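Chitooligosaccharidolytic beta-N-acetylglucosaminidase (PDB 3OZP) hydrolyses terminal non-reducing N-acetylglucosamine units one at a time from chitooligosaccharides, preferring shorter substrates. Local coordinates at residues P279-E284 with G343-S348; L291-K296 with Q311-K316. All blocks are in the same frame, centred on the assembly; numbering follows the deposited sequence.

From the N terminus, the chain runs along the third barrel strand, 271-278, and leaves its end through 279-284, the first half of interaction 1. It then passes through 291-296 and turns back, and 311-316 returns to pair with 291-296 in interaction 2, closing a short loop. Helix 317-333 and barrel strand 340-343 follow, and 343-348 closes the larger loop of interaction 1, so interaction 2 is nested within it. Interaction 1 joins the ends of two neighbouring barrel strands at the active site; interaction 2 folds the long excursion between them. The two meet where Pro279 O lies 2.8 Å from Leu312 N, a probable hydrogen bond.

Interaction 1 (P279-E284 with G343-S348); sequences PAHVGE and GGDEVS. With OAN (O-(2-acetamido-2-deoxy D-glucopyranosylidene) amino-N-phenylcarbamate), chain B.
The N-H of His281 NE2 donates a hydrogen bond to Glu346 OE1, 3.0 Å away, the N-H...O angle being 146°. The carboxylate oxygen lies in the plane of the imidazole at its edge and uses its anti lone pair, and the two planes are nearly coplanar, 13° apart. Elsewhere on the ring, ND1 is hydrogen-bonded to Asp227, and the two bonds together fix the ring's rotation. Asp345 OD2 also comes within 3.0 Å of His281 NE2, but at a poor angle for a bond; OD2 instead accepts from the acetamido N-H (NAI) of the bound OAN, at 3.0 Å. Asp345 CG sits between its backbone N and carbonyl carbon (chi1 57°), which turns the carboxylate to the sugar. Glu346, extended beyond CG, brings OE2 up beside the imino nitrogen NAY of OAN. Behind the polar groups, Val347 CG2 packs on the Pro279 ring, 3.6 Å from CD, and Ala280 CB rests on the backbone carbonyls of Asp345 and Glu346. Water 1 accepts weakly from Ala280 N and donates to Asp345 O. Trp378 of helix 373-393 packs on both Pro279 and Val347. Asp227, His281 and Glu346 form the inferred charge relay; with Asp345 beside it holding the acetamido group, this is the catalytic centre of a glycosyl hydrolase family 20 barrel.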
ATOM      1  N   PRO A 279       2.271 -29.364 -13.283  1.00 19.60           N
ATOM      2  CA  PRO A 279       1.165 -29.438 -14.245  1.00 19.71           C
ATOM      3  C   PRO A 279      -0.145 -28.801 -13.783  1.00 19.61           C
ATOM      4  O   PRO A 279      -1.083 -28.714 -14.572  1.00 20.21           O
ATOM      5  CB  PRO A 279       0.975 -30.947 -14.423  1.00 19.61           C
ATOM      6  CG  PRO A 279       1.298 -31.502 -13.086  1.00 19.80           C
ATOM      7  CD  PRO A 279       2.362 -30.600 -12.481  1.00 19.60           C
ATOM      8  N   ALA A 280      -0.224 -28.383 -12.524  1.00 19.41           N
ATOM      9  CA  ALA A 280      -1.354 -27.581 -12.063  1.00 19.22           C
ATOM     10  C   ALA A 280      -1.091 -26.109 -12.388  1.00 19.06           C
ATOM     11  O   ALA A 280      -0.079 -25.778 -13.012  1.00 18.65           O
ATOM     12  CB  ALA A 280      -1.586 -27.778 -10.571  1.00 19.17           C
ATOM     13  N   HIS A 281      -2.001 -25.231 -11.974  1.00 19.18           N
ATOM     14  CA  HIS A 281      -1.819 -23.785 -12.156  1.00 19.38           C
ATOM     15  C   HIS A 281      -1.612 -23.418 -13.628  1.00 19.47           C
ATOM     16  O   HIS A 281      -0.718 -22.647 -13.986  1.00 19.41           O
ATOM     17  CB  HIS A 281      -0.680 -23.275 -11.266  1.00 19.19           C
ATOM     18  CG  HIS A 281      -0.998 -23.346  -9.809  1.00 19.28           C
ATOM     19  ND1 HIS A 281      -1.766 -22.397  -9.170  1.00 20.06           N
ATOM     20  CD2 HIS A 281      -0.699 -24.279  -8.876  1.00 19.48           C
ATOM     21  CE1 HIS A 281      -1.907 -22.730  -7.900  1.00 20.18           C
ATOM     22  NE2 HIS A 281      -1.267 -23.868  -7.695  1.00 19.30           N
ATOM     23  N   VAL A 282      -2.441 -24.022 -14.475  1.00 19.73           N
ATOM     24  CA  VAL A 282      -2.529 -23.682 -15.890  1.00 19.79           C
ATOM     25  C   VAL A 282      -4.009 -23.519 -16.217  1.00 19.69           C
ATOM     26  O   VAL A 282      -4.865 -24.055 -15.518  1.00 19.78           O
ATOM     27  CB  VAL A 282      -1.880 -24.757 -16.817  1.00 19.98           C
ATOM     28  CG1 VAL A 282      -0.384 -24.894 -16.544  1.00 19.94           C
ATOM     29  CG2 VAL A 282      -2.583 -26.110 -16.684  1.00 19.95           C
ATOM     30  N   GLY A 283      -4.310 -22.756 -17.258  1.00 19.84           N
ATOM     31  CA  GLY A 283      -5.696 -22.521 -17.634  1.00 19.85           C
ATOM     32  C   GLY A 283      -5.804 -21.607 -18.828  1.00 20.02           C
ATOM     33  O   GLY A 283      -5.838 -22.067 -19.974  1.00 19.77           O
ATOM     34  N   GLU A 284      -5.840 -20.304 -18.556  1.00 20.03           N
ATOM     35  CA  GLU A 284      -5.944 -19.297 -19.607  1.00 20.09           C
ATOM     36  C   GLU A 284      -4.785 -19.399 -20.588  1.00 20.51           C
ATOM     37  O   GLU A 284      -3.618 -19.513 -20.187  1.00 20.15           O
ATOM     38  CB  GLU A 284      -6.023 -17.887 -19.009  1.00 19.86           C
ATOM     39  CG  GLU A 284      -7.360 -17.561 -18.348  1.00 20.14           C
ATOM     40  CD  GLU A 284      -8.497 -17.310 -19.346  1.00 20.58           C
ATOM     41  OE1 GLU A 284      -9.667 -17.273 -18.913  1.00 20.85           O
ATOM     42  OE2 GLU A 284      -8.229 -17.138 -20.553  1.00 20.17           O
ATOM     43  N   GLY A 343       7.706 -25.309 -10.710  1.00 21.35           N
ATOM     44  CA  GLY A 343       6.476 -25.272  -9.931  1.00 21.77           C
ATOM     45  C   GLY A 343       6.170 -26.558  -9.189  1.00 22.31           C
ATOM     46  O   GLY A 343       6.823 -26.885  -8.194  1.00 22.28           O
ATOM     47  N   GLY A 344       5.158 -27.275  -9.669  1.00 22.75           N
ATOM     48  CA  GLY A 344       4.735 -28.538  -9.070  1.00 23.40           C
ATOM     49  C   GLY A 344       4.015 -28.407  -7.744  1.00 24.02           C
ATOM     50  O   GLY A 344       4.053 -29.324  -6.919  1.00 24.10           O
ATOM     51  N   ASP A 345       3.364 -27.270  -7.515  1.00 24.39           N
ATOM     52  CA  ASP A 345       2.533 -27.132  -6.325  1.00 25.11           C
ATOM     53  C   ASP A 345       1.109 -27.603  -6.590  1.00 25.91           C
ATOM     54  O   ASP A 345       0.562 -27.371  -7.670  1.00 26.14           O
ATOM     55  CB  ASP A 345       2.538 -25.694  -5.774  1.00 24.86           C
ATOM     56  CG  ASP A 345       2.086 -24.655  -6.799  1.00 24.61           C
ATOM     57  OD1 ASP A 345       2.403 -24.810  -7.994  1.00 24.28           O
ATOM     58  OD2 ASP A 345       1.428 -23.670  -6.405  1.00 24.14           O
ATOM     59  N   GLU A 346       0.541 -28.298  -5.604  1.00 26.72           N
ATOM     60  CA  GLU A 346      -0.907 -28.517  -5.491  1.00 27.95           C
ATOM     61  C   GLU A 346      -1.597 -29.213  -6.669  1.00 28.28           C
ATOM     62  O   GLU A 346      -2.637 -28.749  -7.154  1.00 28.46           O
ATOM     63  CB  GLU A 346      -1.607 -27.189  -5.182  1.00 28.02           C
ATOM     64  CG  GLU A 346      -1.030 -26.471  -3.977  1.00 29.32           C
ATOM     65  CD  GLU A 346      -1.596 -25.083  -3.794  1.00 30.69           C
ATOM     66  OE1 GLU A 346      -1.778 -24.359  -4.801  1.00 31.64           O
ATOM     67  OE2 GLU A 346      -1.856 -24.720  -2.635  1.00 31.51           O
ATOM     68  N   VAL A 347      -1.039 -30.336  -7.110  1.00 28.97           N
ATOM     69  CA  VAL A 347      -1.677 -31.136  -8.154  1.00 29.72           C
ATOM     70  C   VAL A 347      -2.905 -31.863  -7.598  1.00 30.41           C
ATOM     71  O   VAL A 347      -2.836 -32.530  -6.568  1.00 30.47           O
ATOM     72  CB  VAL A 347      -0.681 -32.105  -8.818  1.00 29.68           C
ATOM     73  CG1 VAL A 347      -1.387 -33.044  -9.780  1.00 29.43           C
ATOM     74  CG2 VAL A 347       0.379 -31.320  -9.552  1.00 29.53           C
ATOM     75  N   SER A 348      -4.030 -31.701  -8.287  1.00 31.35           N
ATOM     76  CA  SER A 348      -5.304 -32.269  -7.873  1.00 32.42           C
ATOM     77  C   SER A 348      -5.522 -33.639  -8.508  1.00 33.21           C
ATOM     78  O   SER A 348      -5.440 -33.788  -9.731  1.00 33.02           O
ATOM     79  CB  SER A 348      -6.444 -31.320  -8.247  1.00 32.32           C
ATOM     80  OG  SER A 348      -7.715 -31.916  -8.034  1.00 32.55           O
TER
HETATM   81  CAH OAN B   1       3.049 -22.795  -3.410  1.00 20.90           C
HETATM   82  CAG OAN B   1       1.832 -21.907  -3.147  1.00 21.67           C
HETATM   83  OAN OAN B   1       1.882 -21.023  -2.294  1.00 20.94           O
HETATM   84  NAI OAN B   1       0.745 -22.193  -3.897  1.00 22.52           N
HETATM   85  CAB OAN B   1      -0.530 -21.441  -3.834  1.00 23.28           C
HETATM   86  CAC OAN B   1      -0.328 -20.132  -4.638  1.00 22.00           C
HETATM   87  OAJ OAN B   1      -0.661 -20.356  -6.009  1.00 20.80           O
HETATM   88  CAD OAN B   1      -1.176 -19.019  -4.067  1.00 21.30           C
HETATM   89  OAK OAN B   1      -0.996 -17.829  -4.843  1.00 19.10           O
HETATM   90  CAE OAN B   1      -0.705 -18.817  -2.644  1.00 21.97           C
HETATM   91  CAF OAN B   1      -1.437 -17.645  -1.996  1.00 21.83           C
HETATM   92  OAM OAN B   1      -0.966 -17.458  -0.659  1.00 22.57           O
HETATM   93  OAL OAN B   1      -0.983 -20.017  -1.880  1.00 23.34           O
HETATM   94  CAA OAN B   1      -0.963 -21.256  -2.488  1.00 25.67           C
HETATM   95  NAY OAN B   1      -1.352 -22.341  -1.817  1.00 28.93           N
HETATM   96  OAQ OAN B   1      -1.755 -22.131  -0.405  1.00 34.83           O
HETATM   97  CAP OAN B   1      -2.965 -22.645  -0.031  1.00 38.02           C
HETATM   98  OAR OAN B   1      -3.267 -23.811  -0.297  1.00 39.65           O
HETATM   99  NAO OAN B   1      -3.785 -21.843   0.674  1.00 40.40           N
HETATM  100  CAS OAN B   1      -4.985 -22.225   1.127  1.00 42.04           C
HETATM  101  CAT OAN B   1      -5.091 -22.983   2.297  1.00 42.34           C
HETATM  102  CAU OAN B   1      -6.350 -23.349   2.779  1.00 42.87           C
HETATM  103  CAV OAN B   1      -7.502 -22.946   2.099  1.00 43.16           C
HETATM  104  CAW OAN B   1      -7.401 -22.177   0.939  1.00 42.57           C
HETATM  105  CAX OAN B   1      -6.141 -21.810   0.459  1.00 42.35           C
HETATM  106  O   HOH W   1       1.811 -27.410 -10.371  1.00 21.07           O

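Interaction 2 (L291-K296 with Q311-K316); sequences LTVCFK and QLNPTK
Asn313 N donates to Leu291 O at 2.8 Å, and the side chain of Asn313 extends from the same junction. Its CB lies 3.6 Å from Leu291 O. CG is anti to the backbone N (chi1 -174°), which carries the amide out alongside Val293. ND2 comes within 4.0 Å of Val293 CG1 and donates to water 2, which in turn donates to Thr292 O; ND2 is also hydrogen-bonded to Ser357. OD1 is gripped twice, by Thr315 OG1 at 2.6 Å and by Thr315 N, both arriving from the same face of the amide. The second of these bonds closes an Asx turn at the start of the type I turn Asn313-Lys316. With only the methyl group of an alanine in place of this amide, Thr315 N and OG1 would probably lose their acceptor, water 2 and Ser357 their amide partner, and the turn would be held less firmly. Just before the turn, the segments form a small two-stranded antiparallel sheet, set in the loop region between the third and fourth barrel strands of the catalytic domain. Val293 and Gln311 are its hydrogen-bonded pair, with Val293 N to Gln311 O at 2.7 Å and Gln311 N to Val293 O at 2.9 Å. At the neighbouring non-hydrogen-bonded pair, Thr292 CG2 meets Leu312 CD2 across the strands. Further along, Leu291 CD2 touches Lys316 CB at 3.7 Å, while the ammonium group of Lys316 forms a salt bridge with Asp290. Cys294, just past the strand, is joined by a disulfide to Cys351 of helix 349-353.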
ATOM      1  N   LEU A 291      -5.188 -29.695 -24.365  1.00 29.47           N
ATOM      2  CA  LEU A 291      -4.031 -30.118 -23.569  1.00 29.11           C
ATOM      3  C   LEU A 291      -4.205 -29.897 -22.061  1.00 29.01           C
ATOM      4  O   LEU A 291      -3.320 -30.236 -21.274  1.00 28.93           O
ATOM      5  CB  LEU A 291      -2.756 -29.438 -24.069  1.00 28.88           C
ATOM      6  CG  LEU A 291      -2.337 -29.718 -25.517  1.00 28.84           C
ATOM      7  CD1 LEU A 291      -1.186 -28.823 -25.906  1.00 28.62           C
ATOM      8  CD2 LEU A 291      -1.974 -31.182 -25.729  1.00 28.64           C
ATOM      9  N   THR A 292      -5.342 -29.328 -21.668  1.00 28.69           N
ATOM     10  CA  THR A 292      -5.673 -29.176 -20.256  1.00 28.72           C
ATOM     11  C   THR A 292      -6.963 -29.902 -19.906  1.00 28.89           C
ATOM     12  O   THR A 292      -7.753 -30.247 -20.789  1.00 29.03           O
ATOM     13  CB  THR A 292      -5.815 -27.690 -19.837  1.00 28.75           C
ATOM     14  OG1 THR A 292      -6.831 -27.057 -20.625  1.00 28.65           O
ATOM     15  CG2 THR A 292      -4.491 -26.950 -19.998  1.00 28.43           C
ATOM     16  N   VAL A 293      -7.158 -30.141 -18.614  1.00 28.96           N
ATOM     17  CA  VAL A 293      -8.428 -30.628 -18.085  1.00 29.30           C
ATOM     18  C   VAL A 293      -8.872 -29.743 -16.917  1.00 29.72           C
ATOM     19  O   VAL A 293      -8.047 -29.059 -16.300  1.00 29.51           O
ATOM     20  CB  VAL A 293      -8.366 -32.123 -17.655  1.00 29.16           C
ATOM     21  CG1 VAL A 293      -8.141 -33.024 -18.867  1.00 29.24           C
ATOM     22  CG2 VAL A 293      -7.287 -32.358 -16.603  1.00 29.08           C
ATOM     23  N   CYS A 294     -10.175 -29.757 -16.637  1.00 30.21           N
ATOM     24  CA  CYS A 294     -10.798 -29.021 -15.524  1.00 31.21           C
ATOM     25  C   CYS A 294     -10.700 -27.501 -15.570  1.00 30.54           C
ATOM     26  O   CYS A 294     -10.934 -26.854 -14.552  1.00 30.74           O
ATOM     27  CB  CYS A 294     -10.267 -29.468 -14.156  1.00 31.81           C
ATOM     28  SG  CYS A 294     -10.023 -31.204 -13.906  1.00 36.89           S
ATOM     29  N   PHE A 295     -10.347 -26.918 -16.711  1.00 30.18           N
ATOM     30  CA  PHE A 295     -10.284 -25.461 -16.766  1.00 30.02           C
ATOM     31  C   PHE A 295     -11.663 -24.892 -16.467  1.00 30.06           C
ATOM     32  O   PHE A 295     -12.643 -25.244 -17.125  1.00 29.87           O
ATOM     33  CB  PHE A 295      -9.730 -24.933 -18.095  1.00 29.74           C
ATOM     34  CG  PHE A 295      -9.663 -23.425 -18.166  1.00 29.36           C
ATOM     35  CD1 PHE A 295      -9.081 -22.687 -17.132  1.00 28.11           C
ATOM     36  CD2 PHE A 295     -10.183 -22.741 -19.262  1.00 29.05           C
ATOM     37  CE1 PHE A 295      -9.024 -21.296 -17.188  1.00 28.05           C
ATOM     38  CE2 PHE A 295     -10.120 -21.348 -19.329  1.00 28.53           C
ATOM     39  CZ  PHE A 295      -9.538 -20.626 -18.287  1.00 28.30           C
ATOM     40  N   LYS A 296     -11.727 -24.045 -15.438  1.00 30.34           N
ATOM     41  CA  LYS A 296     -12.984 -23.449 -14.961  1.00 30.65           C
ATOM     42  C   LYS A 296     -13.997 -24.474 -14.448  1.00 30.82           C
ATOM     43  O   LYS A 296     -15.201 -24.209 -14.438  1.00 30.78           O
ATOM     44  CB  LYS A 296     -13.614 -22.565 -16.043  1.00 30.50           C
ATOM     45  CG  LYS A 296     -12.996 -21.189 -16.140  1.00 31.11           C
ATOM     46  CD  LYS A 296     -13.009 -20.671 -17.563  1.00 32.08           C
ATOM     47  CE  LYS A 296     -14.389 -20.302 -18.046  1.00 32.83           C
ATOM     48  NZ  LYS A 296     -14.332 -19.918 -19.483  1.00 33.65           N
ATOM     49  N   GLN A 311      -5.557 -28.072 -15.138  1.00 24.52           N
ATOM     50  CA  GLN A 311      -4.313 -28.845 -15.087  1.00 24.73           C
ATOM     51  C   GLN A 311      -3.950 -29.364 -16.462  1.00 24.47           C
ATOM     52  O   GLN A 311      -4.828 -29.609 -17.288  1.00 24.59           O
ATOM     53  CB  GLN A 311      -4.428 -30.034 -14.125  1.00 24.83           C
ATOM     54  CG  GLN A 311      -4.739 -29.653 -12.702  1.00 26.05           C
ATOM     55  CD  GLN A 311      -4.411 -30.739 -11.701  1.00 27.19           C
ATOM     56  OE1 GLN A 311      -4.461 -31.939 -12.001  1.00 29.04           O
ATOM     57  NE2 GLN A 311      -4.075 -30.322 -10.495  1.00 26.90           N
ATOM     58  N   LEU A 312      -2.654 -29.542 -16.700  1.00 24.25           N
ATOM     59  CA  LEU A 312      -2.185 -30.129 -17.943  1.00 24.31           C
ATOM     60  C   LEU A 312      -2.591 -31.600 -18.012  1.00 24.66           C
ATOM     61  O   LEU A 312      -2.715 -32.267 -16.982  1.00 24.32           O
ATOM     62  CB  LEU A 312      -0.667 -29.982 -18.074  1.00 23.97           C
ATOM     63  CG  LEU A 312      -0.086 -28.566 -18.181  1.00 23.41           C
ATOM     64  CD1 LEU A 312       1.436 -28.622 -18.184  1.00 22.77           C
ATOM     65  CD2 LEU A 312      -0.605 -27.820 -19.419  1.00 22.38           C
ATOM     66  N   ASN A 313      -2.829 -32.082 -19.227  1.00 25.19           N
ATOM     67  CA  ASN A 313      -3.096 -33.494 -19.469  1.00 25.90           C
ATOM     68  C   ASN A 313      -1.793 -34.165 -19.900  1.00 26.23           C
ATOM     69  O   ASN A 313      -1.370 -34.014 -21.049  1.00 26.11           O
ATOM     70  CB  ASN A 313      -4.184 -33.655 -20.542  1.00 25.91           C
ATOM     71  CG  ASN A 313      -4.616 -35.104 -20.742  1.00 26.69           C
ATOM     72  OD1 ASN A 313      -3.882 -36.044 -20.425  1.00 26.60           O
ATOM     73  ND2 ASN A 313      -5.820 -35.286 -21.276  1.00 26.27           N
ATOM     74  N   PRO A 314      -1.151 -34.911 -18.981  1.00 26.97           N
ATOM     75  CA  PRO A 314       0.170 -35.480 -19.250  1.00 27.66           C
ATOM     76  C   PRO A 314       0.165 -36.615 -20.279  1.00 28.38           C
ATOM     77  O   PRO A 314       1.231 -37.019 -20.746  1.00 28.60           O
ATOM     78  CB  PRO A 314       0.618 -36.020 -17.881  1.00 27.61           C
ATOM     79  CG  PRO A 314      -0.402 -35.559 -16.898  1.00 27.50           C
ATOM     80  CD  PRO A 314      -1.655 -35.313 -17.659  1.00 27.06           C
ATOM     81  N   THR A 315      -1.019 -37.108 -20.629  1.00 29.13           N
ATOM     82  CA  THR A 315      -1.150 -38.244 -21.547  1.00 29.88           C
ATOM     83  C   THR A 315      -1.055 -37.837 -23.018  1.00 30.28           C
ATOM     84  O   THR A 315      -0.930 -38.694 -23.893  1.00 30.56           O
ATOM     85  CB  THR A 315      -2.457 -39.036 -21.301  1.00 29.70           C
ATOM     86  OG1 THR A 315      -3.580 -38.277 -21.759  1.00 29.95           O
ATOM     87  CG2 THR A 315      -2.632 -39.339 -19.819  1.00 30.02           C
ATOM     88  N   LYS A 316      -1.103 -36.535 -23.284  1.00 30.74           N
ATOM     89  CA  LYS A 316      -1.021 -36.021 -24.648  1.00 31.16           C
ATOM     90  C   LYS A 316       0.431 -35.736 -25.028  1.00 31.34           C
ATOM     91  O   LYS A 316       1.099 -34.925 -24.382  1.00 31.27           O
ATOM     92  CB  LYS A 316      -1.867 -34.752 -24.791  1.00 31.40           C
ATOM     93  CG  LYS A 316      -3.350 -34.936 -24.490  1.00 32.34           C
ATOM     94  CD  LYS A 316      -4.089 -35.529 -25.683  1.00 34.33           C
ATOM     95  CE  LYS A 316      -5.527 -35.870 -25.339  1.00 35.51           C
ATOM     96  NZ  LYS A 316      -6.366 -34.654 -25.183  1.00 36.89           N
TER
HETATM   97  O   HOH W   2      -7.159 -32.905 -22.121  1.00 35.37           O